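Local atomic coordinates of acetyl xylan esterase (Metagenome, PDB entry 6XYC), a protein that probably cleaves acetyl and feruloyl ester groups from xylan, as a bifunctional esterase of the alpha/beta hydrolase superfamily. Residues A182-D185 with A186-E190; V172-A175 with H176-N179. One frame throughout, in Å; residues are numbered along the deposited sequence. Where two conformers were deposited one is given.

Contact 1. Residues A182-D185 with A186-E190; sequences APND and ASTPE. With AES (4-(2-aminoethyl)benzenesulfonyl fluoride), chain B.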
loop_
_atom_site.group_PDB
_atom_site.type_symbol
_atom_site.label_atom_id
_atom_site.label_comp_id
_atom_site.label_asym_id
_atom_site.label_seq_id
_atom_site.Cartn_x
_atom_site.Cartn_y
_atom_site.Cartn_z
ATOM N N ALA A 182 19.405 -12.958 -1.029
ATOM C CA ALA A 182 20.108 -12.433 0.131
ATOM C C ALA A 182 19.683 -10.990 0.344
ATOM O O ALA A 182 19.090 -10.377 -0.551
ATOM C CB ALA A 182 21.628 -12.529 -0.050
ATOM N N PRO A 183 19.968 -10.421 1.518
ATOM C CA PRO A 183 19.673 -8.999 1.746
ATOM C C PRO A 183 20.650 -8.103 0.995
ATOM O O PRO A 183 21.778 -8.492 0.674
ATOM C CB PRO A 183 19.814 -8.830 3.268
ATOM C CG PRO A 183 19.911 -10.254 3.842
ATOM C CD PRO A 183 20.511 -11.072 2.724
ATOM N N ASN A 184 20.186 -6.888 0.692
ATOM C CA ASN A 184 21.009 -5.890 0.035
ATOM C C ASN A 184 21.984 -5.264 1.030
ATOM O O ASN A 184 21.912 -5.492 2.238
ATOM C CB ASN A 184 20.137 -4.806 -0.600
ATOM C CG ASN A 184 19.744 -5.125 -2.026
ATOM O OD1 ASN A 184 20.556 -5.607 -2.818
ATOM N ND2 ASN A 184 18.496 -4.842 -2.369
ATOM N N ASP A 185 22.907 -4.454 0.506
ATOM C CA ASP A 185 23.914 -3.819 1.341
ATOM C C ASP A 185 23.409 -2.452 1.815
ATOM O O ASP A 185 22.258 -2.071 1.581
ATOM C CB ASP A 185 25.251 -3.745 0.598
ATOM C CG ASP A 185 25.244 -2.774 -0.576
ATOM O OD1 ASP A 185 24.321 -1.939 -0.685
ATOM O OD2 ASP A 185 26.176 -2.845 -1.407
ATOM N N ALA A 186 24.271 -1.698 2.501
ATOM C CA ALA A 186 23.862 -0.455 3.148
ATOM C C ALA A 186 23.599 0.673 2.162
ATOM O O ALA A 186 23.159 1.752 2.577
ATOM C CB ALA A 186 24.928 -0.028 4.160
ATOM N N SER A 187 23.839 0.444 0.882
ATOM C CA SER A 187 23.683 1.450 -0.156
ATOM C C SER A 187 22.250 1.611 -0.639
ATOM O O SER A 187 21.970 2.550 -1.393
ATOM C CB SER A 187 24.540 1.050 -1.364
ATOM O OG SER A 187 24.050 -0.155 -1.922
ATOM N N THR A 188 21.351 0.735 -0.239
ATOM C CA THR A 188 20.091 0.548 -0.934
ATOM C C THR A 188 18.945 1.228 -0.203
ATOM O O THR A 188 19.080 1.668 0.943
ATOM C CB THR A 188 19.805 -0.946 -1.086
ATOM O OG1 THR A 188 19.754 -1.567 0.200
ATOM C CG2 THR A 188 20.888 -1.613 -1.925
ATOM N N PRO A 189 17.779 1.334 -0.852
ATOM C CA PRO A 189 16.650 2.035 -0.210
ATOM C C PRO A 189 16.171 1.397 1.085
ATOM O O PRO A 189 15.789 2.122 2.014
ATOM C CB PRO A 189 15.566 2.010 -1.298
ATOM C CG PRO A 189 16.361 1.992 -2.606
ATOM C CD PRO A 189 17.539 1.084 -2.289
ATOM N N GLU A 190 16.158 0.064 1.178
ATOM C CA GLU A 190 15.728 -0.562 2.425
ATOM C C GLU A 190 16.711 -0.286 3.553
ATOM O O GLU A 190 16.308 -0.238 4.721
ATOM C CB GLU A 190 15.543 -2.070 2.247
ATOM C CG GLU A 190 16.753 -2.791 1.710
ATOM C CD GLU A 190 16.627 -3.080 0.234
ATOM O OE1 GLU A 190 16.703 -4.261 -0.166
ATOM O OE2 GLU A 190 16.447 -2.119 -0.542
HETATM C C3 AES B . 13.603 0.041 -5.451
HETATM C C2 AES B . 12.380 0.417 -5.919
HETATM C C1 AES B . 11.289 0.292 -5.114
HETATM S S AES B . 9.774 0.833 -5.763
HETATM O O1S AES B . 9.213 1.913 -4.910
HETATM O O2S AES B . 10.024 1.574 -6.996
HETATM C C6 AES B . 11.378 -0.202 -3.853
HETATM C C5 AES B . 12.615 -0.585 -3.377
HETATM C C4 AES B . 13.727 -0.457 -4.177
HETATM C C7 AES B . 15.136 -0.901 -3.659
HETATM C C8 AES B . 15.097 -2.382 -3.203
HETATM N N8 AES B . 16.448 -2.818 -3.085
HETATM O O HOH W 1 17.547 -6.232 1.521
#
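The amide of Asn184 and the carboxylate of Glu190 meet with their planes turned 67° apart. ND2 of Asn184 sends an N-H to OE1 of Glu190 at 2.9 Å; OE1 lies near the amide plane, while ND2 stands above the carboxylate plane. CB of Asn184 rests 3.5 Å from the methyl CG2 of Thr188. Glu190 is gripped further: a water bridges OE1 to the backbone N of Asn184, and OE2 takes a hydrogen bond of 2.6 Å from N8 of the bound sulfonyl inhibitor AES. With CG lodged between the backbone N and carbonyl carbon (chi1 55°) and the chain bent at chi2, the buried carboxylate turns OE1 toward Asn184 ND2 and OE2 toward the ligand amine. It could offset the charge of that amine, if protonated. Pro189 packs on the aminoethyl arm of AES, its CG 3.3 Å from C7. Between these groups the chain makes a type I turn from Asp185 to Thr188, where the hydroxyl OG1 of Thr188 donates to O of Asp185 at 2.9 Å. Thr188 is the N-cap of helix 189-193, and the whole turn lies at the surface, in the loop leading from strand 164-168 into that helix.

Contact 2. Residues V172-A175 with H176-N179; sequences VDMA and HMSN
One turn of backbone folds back from His176 to Asp173: N of His176 donates to O of Asp173 at 3.0 Å, approaching from above the carbonyl plane. Across the same turn the CA atoms of Met174 and Met177 are 5.1 Å apart. Asp173 and His176 are joined a second time through their side chains, in a His-carboxylate hydrogen bond. Asp173 holds CG anti to its own N (chi1 -177°), which carries the carboxylate to the edge of the imidazole, and ND1 gives a hydrogen bond of 2.7 Å to OD2, nearly straight at 164°. OD2 is met on its syn side and sits close to the ring plane, although carboxylate and ring stand 80° apart. Over one ring face lies CB of Ala175, 4.0 Å from the centroid, a CH-pi contact. A leucine in place of His176 would probably leave OD2 of Asp173 without this N-H and Ala175 CB without its aromatic partner. On another side of the turn Met174 and Met177 run side by side, SD of Met174 3.5 Å from CE of Met177, less surely since Met177 has a second conformer, and Met177 lines the AES pocket. Asn240 also binds OD2, and Gln237 accepts from the backbone N of Asp173, both from helix 236-248; Val206 of helix 203-208 packs on Met174 and Ala175, and Glu190 of helix 189-193 touches both methionines.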
loop_
_atom_site.group_PDB
_atom_site.type_symbol
_atom_site.label_atom_id
_atom_site.label_comp_id
_atom_site.label_asym_id
_atom_site.label_seq_id
_atom_site.Cartn_x
_atom_site.Cartn_y
_atom_site.Cartn_z
ATOM N N VAL A 172 8.665 -7.059 -0.860
ATOM C CA VAL A 172 7.957 -7.556 0.318
ATOM C C VAL A 172 8.775 -8.575 1.103
ATOM O O VAL A 172 8.352 -9.037 2.169
ATOM C CB VAL A 172 6.611 -8.182 -0.092
ATOM C CG1 VAL A 172 5.689 -7.153 -0.723
ATOM C CG2 VAL A 172 6.834 -9.364 -1.061
ATOM N N ASP A 173 9.954 -8.936 0.582
ATOM C CA ASP A 173 10.771 -10.018 1.117
ATOM C C ASP A 173 12.232 -9.558 1.036
ATOM O O ASP A 173 13.022 -10.002 0.204
ATOM C CB ASP A 173 10.528 -11.318 0.338
ATOM C CG ASP A 173 11.296 -12.501 0.891
ATOM O OD1 ASP A 173 11.720 -12.466 2.063
ATOM O OD2 ASP A 173 11.474 -13.487 0.146
ATOM N N MET A 174 12.606 -8.628 1.916
ATOM C CA MET A 174 13.909 -7.995 1.804
ATOM C C MET A 174 15.049 -8.912 2.224
ATOM O O MET A 174 16.215 -8.587 1.951
ATOM C CB MET A 174 13.939 -6.706 2.628
ATOM C CG MET A 174 13.687 -5.460 1.801
ATOM S SD MET A 174 12.120 -5.468 0.901
ATOM C CE MET A 174 10.957 -5.143 2.226
ATOM N N ALA A 175 14.752 -10.059 2.845
ATOM C CA ALA A 175 15.782 -11.070 3.070
ATOM C C ALA A 175 16.284 -11.659 1.758
ATOM O O ALA A 175 17.379 -12.230 1.723
ATOM C CB ALA A 175 15.241 -12.184 3.967
ATOM N N HIS A 176 15.519 -11.517 0.679
ATOM C CA HIS A 176 15.825 -12.172 -0.585
ATOM C C HIS A 176 15.719 -11.194 -1.743
ATOM O O HIS A 176 15.148 -11.505 -2.790
ATOM C CB HIS A 176 14.893 -13.358 -0.823
ATOM C CG HIS A 176 14.862 -14.334 0.310
ATOM N ND1 HIS A 176 13.692 -14.728 0.921
ATOM C CD2 HIS A 176 15.862 -14.993 0.946
ATOM C CE1 HIS A 176 13.971 -15.586 1.888
ATOM N NE2 HIS A 176 15.280 -15.767 1.921
ATOM N N MET A 177 16.286 -10.002 -1.576
ATOM C CA MET A 177 16.223 -8.966 -2.599
ATOM C C MET A 177 17.408 -9.021 -3.552
ATOM O O MET A 177 17.232 -8.871 -4.766
ATOM C CB MET A 177 16.156 -7.584 -1.942
ATOM C CG MET A 177 15.831 -6.461 -2.915
ATOM S SD MET A 177 14.237 -6.702 -3.728
ATOM C CE MET A 177 13.119 -6.253 -2.405
ATOM N N SER A 178 18.609 -9.241 -3.023
ATOM C CA SER A 178 19.822 -9.249 -3.835
ATOM C C SER A 178 19.961 -10.613 -4.507
ATOM O O SER A 178 20.013 -11.643 -3.830
ATOM C CB SER A 178 21.046 -8.934 -2.976
ATOM O OG SER A 178 22.250 -9.137 -3.690
ATOM N N ASN A 179 19.992 -10.616 -5.840
ATOM C CA ASN A 179 19.992 -11.841 -6.639
ATOM C C ASN A 179 18.863 -12.778 -6.224
ATOM O O ASN A 179 18.933 -13.992 -6.426
ATOM C CB ASN A 179 21.336 -12.565 -6.550
ATOM C CG ASN A 179 22.472 -11.773 -7.162
ATOM O OD1 ASN A 179 22.451 -11.439 -8.345
ATOM N ND2 ASN A 179 23.488 -11.489 -6.352
#

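Both contacts belong to the long connection between strand 164-168 and helix 189-193, contact 2 coming first along the chain, and their centres are about 9 Å apart. Met177 joins them, though less certainly because it has two conformers: in one, its CG packs 3.2 Å from ND2 of Asn184 and 3.6 Å from OE1 of Glu190. Nearby, CD of Pro183 lies 3.5 Å from O of Ala175. Together they wall the amine end of the pocket that holds AES, contact 1 supplying Asn184, Pro189 and Glu190, contact 2 Met177. Elsewhere the inhibitor is hydrogen-bonded to the backbone N of Ala49 and Ser122 and to NE2 of His262; Ser121, also in the pocket, probably forms a triad with His262 and Asp230.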